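Local coordinates for acyl carrier protein (Leishmania major, PDB 5ZWT) that probably carries growing acyl chains during fatty acid biosynthesis, on a phosphopantetheine arm that the apo form lacks, at residues 12-17 with 48-53. The protein carries 1 engineered substitution. Numbering follows the deposited sequence.
Sequences LEVVKN and FAIEQE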
loop_
_atom_site.group_PDB
_atom_site.type_symbol
_atom_site.label_atom_id
_atom_site.label_comp_id
_atom_site.label_asym_id
_atom_site.label_seq_id
_atom_site.Cartn_x
_atom_site.Cartn_y
_atom_site.Cartn_z
ATOM N N LEU A 12 -1.922 1.317 -11.272
ATOM C CA LEU A 12 -1.188 1.098 -12.518
ATOM C C LEU A 12 -1.464 -0.290 -13.054
ATOM O O LEU A 12 -1.632 -0.466 -14.265
ATOM C CB LEU A 12 0.323 1.293 -12.320
ATOM C CG LEU A 12 0.858 2.723 -12.139
ATOM C CD1 LEU A 12 2.309 2.682 -11.716
ATOM C CD2 LEU A 12 0.700 3.531 -13.415
ATOM N N GLU A 13 -1.571 -1.282 -12.165
ATOM C CA GLU A 13 -1.763 -2.646 -12.648
ATOM C C GLU A 13 -3.194 -2.875 -13.097
ATOM O O GLU A 13 -3.430 -3.595 -14.086
ATOM C CB GLU A 13 -1.380 -3.652 -11.558
ATOM C CG GLU A 13 -0.603 -4.870 -12.069
ATOM C CD GLU A 13 0.737 -4.485 -12.680
ATOM O OE1 GLU A 13 1.455 -3.660 -12.078
ATOM O OE2 GLU A 13 1.061 -4.988 -13.778
ATOM N N VAL A 14 -4.158 -2.215 -12.450
ATOM C CA VAL A 14 -5.530 -2.272 -12.943
ATOM C C VAL A 14 -5.600 -1.718 -14.360
ATOM O O VAL A 14 -6.206 -2.324 -15.252
ATOM C CB VAL A 14 -6.485 -1.513 -12.000
ATOM C CG1 VAL A 14 -7.871 -1.392 -12.641
ATOM C CG2 VAL A 14 -6.575 -2.254 -10.669
ATOM N N VAL A 15 -4.966 -0.565 -14.597
ATOM C CA VAL A 15 -5.107 0.094 -15.895
ATOM C C VAL A 15 -4.345 -0.667 -16.964
ATOM O O VAL A 15 -4.852 -0.881 -18.071
ATOM C CB VAL A 15 -4.615 1.555 -15.825
ATOM C CG1 VAL A 15 -4.552 2.144 -17.239
ATOM C CG2 VAL A 15 -5.529 2.399 -14.956
ATOM N N LYS A 16 -3.137 -1.121 -16.634
ATOM C CA LYS A 16 -2.310 -1.846 -17.598
ATOM C C LYS A 16 -2.984 -3.140 -18.034
ATOM O O LYS A 16 -2.826 -3.585 -19.178
ATOM C CB LYS A 16 -0.948 -2.140 -16.976
ATOM C CG LYS A 16 0.055 -0.981 -17.043
ATOM C CD LYS A 16 1.199 -1.217 -16.048
ATOM C CE LYS A 16 2.190 -0.034 -16.076
ATOM N NZ LYS A 16 3.390 -0.209 -15.209
ATOM N N ASN A 17 -3.691 -3.788 -17.116
ATOM C CA ASN A 17 -4.309 -5.076 -17.406
ATOM C C ASN A 17 -5.666 -4.953 -18.069
ATOM O O ASN A 17 -6.264 -5.980 -18.412
ATOM C CB ASN A 17 -4.415 -5.902 -16.125
ATOM C CG ASN A 17 -3.095 -6.554 -15.767
ATOM O OD1 ASN A 17 -2.160 -5.893 -15.316
ATOM N ND2 ASN A 17 -3.000 -7.849 -16.006
ATOM N N PHE A 48 -14.746 1.053 -12.792
ATOM C CA PHE A 48 -15.334 -0.076 -12.069
ATOM C C PHE A 48 -14.252 -1.045 -11.595
ATOM O O PHE A 48 -14.302 -1.530 -10.457
ATOM C CB PHE A 48 -16.369 -0.788 -12.946
ATOM C CG PHE A 48 -16.934 -2.073 -12.336
ATOM C CD1 PHE A 48 -17.899 -2.024 -11.341
ATOM C CD2 PHE A 48 -16.519 -3.309 -12.785
ATOM C CE1 PHE A 48 -18.434 -3.206 -10.790
ATOM C CE2 PHE A 48 -17.030 -4.498 -12.230
ATOM C CZ PHE A 48 -17.988 -4.442 -11.243
ATOM N N ALA A 49 -13.244 -1.316 -12.436
ATOM C CA ALA A 49 -12.156 -2.194 -12.011
ATOM C C ALA A 49 -11.363 -1.591 -10.858
ATOM O O ALA A 49 -10.837 -2.327 -10.001
ATOM C CB ALA A 49 -11.238 -2.508 -13.188
ATOM N N ILE A 50 -11.237 -0.262 -10.831
ATOM C CA ILE A 50 -10.629 0.413 -9.683
ATOM C C ILE A 50 -11.510 0.256 -8.445
ATOM O O ILE A 50 -11.007 0.053 -7.331
ATOM C CB ILE A 50 -10.366 1.896 -10.021
ATOM C CG1 ILE A 50 -9.263 2.008 -11.073
ATOM C CG2 ILE A 50 -10.007 2.709 -8.776
ATOM C CD1 ILE A 50 -9.062 3.437 -11.611
ATOM N N GLU A 51 -12.838 0.305 -8.621
ATOM C CA GLU A 51 -13.728 0.105 -7.479
ATOM C C GLU A 51 -13.555 -1.284 -6.896
ATOM O O GLU A 51 -13.603 -1.461 -5.674
ATOM C CB GLU A 51 -15.198 0.313 -7.858
ATOM C CG GLU A 51 -15.630 1.748 -8.189
ATOM C CD GLU A 51 -17.132 1.829 -8.414
ATOM O OE1 GLU A 51 -17.802 2.652 -7.745
ATOM O OE2 GLU A 51 -17.650 1.012 -9.209
ATOM N N GLN A 52 -13.356 -2.285 -7.762
ATOM C CA GLN A 52 -13.213 -3.659 -7.301
ATOM C C GLN A 52 -11.823 -3.923 -6.747
ATOM O O GLN A 52 -11.663 -4.767 -5.855
ATOM C CB GLN A 52 -13.519 -4.637 -8.438
ATOM C CG GLN A 52 -14.986 -4.702 -8.842
ATOM C CD GLN A 52 -15.901 -5.108 -7.682
ATOM O OE1 GLN A 52 -16.737 -4.319 -7.221
ATOM N NE2 GLN A 52 -15.737 -6.342 -7.202
ATOM N N GLU A 53 -10.804 -3.234 -7.262
ATOM C CA GLU A 53 -9.470 -3.436 -6.722
ATOM C C GLU A 53 -9.388 -2.934 -5.288
ATOM O O GLU A 53 -8.793 -3.590 -4.425
ATOM C CB GLU A 53 -8.431 -2.732 -7.605
ATOM C CG GLU A 53 -7.044 -2.625 -6.973
ATOM C CD GLU A 53 -6.379 -3.990 -6.763
ATOM O OE1 GLU A 53 -5.454 -4.068 -5.933
ATOM O OE2 GLU A 53 -6.772 -4.989 -7.410
#
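Val14 of helix 3-16 pushes both its methyls into the surface of helix 40-53, between Ala49, Ile50 and Glu53. CG1, anti to the backbone N (chi1 171°), meets the methyl of Ala49 (Val14 CG1 to Ala49 CB, 3.6 Å) and more loosely the CG1 methylene of Ile50 (Val14 CG1 to Ile50 CG1, 4.0 Å). CG2 rests on the aliphatic root of Glu53, with Val14 CG2 to Glu53 CB at 3.6 Å and to Glu53 CG at 3.7 Å. This one valine is the tight part; the segment axes come within 9.8 Å of each other and run obliquely, 140° between their N-to-C directions. Toward the interior, Ile50 continues onto Ala72 and Ile76 of helix 69-78, while Val15 packs on Ile69 and Leu36, which places the contact beside the core of the helical bundle expected of an acyl carrier protein. The outer side is more open: Glu53 is partly exposed, its chain bends at chi2 (65°), and OE1 forms a salt bridge with Arg10, one turn before Val14, and a hydrogen bond with Gly1 N of the second subunit. Between the two segments the contact is thus apolar, and the salt bridge adds a polar tie between the same helices at its edge.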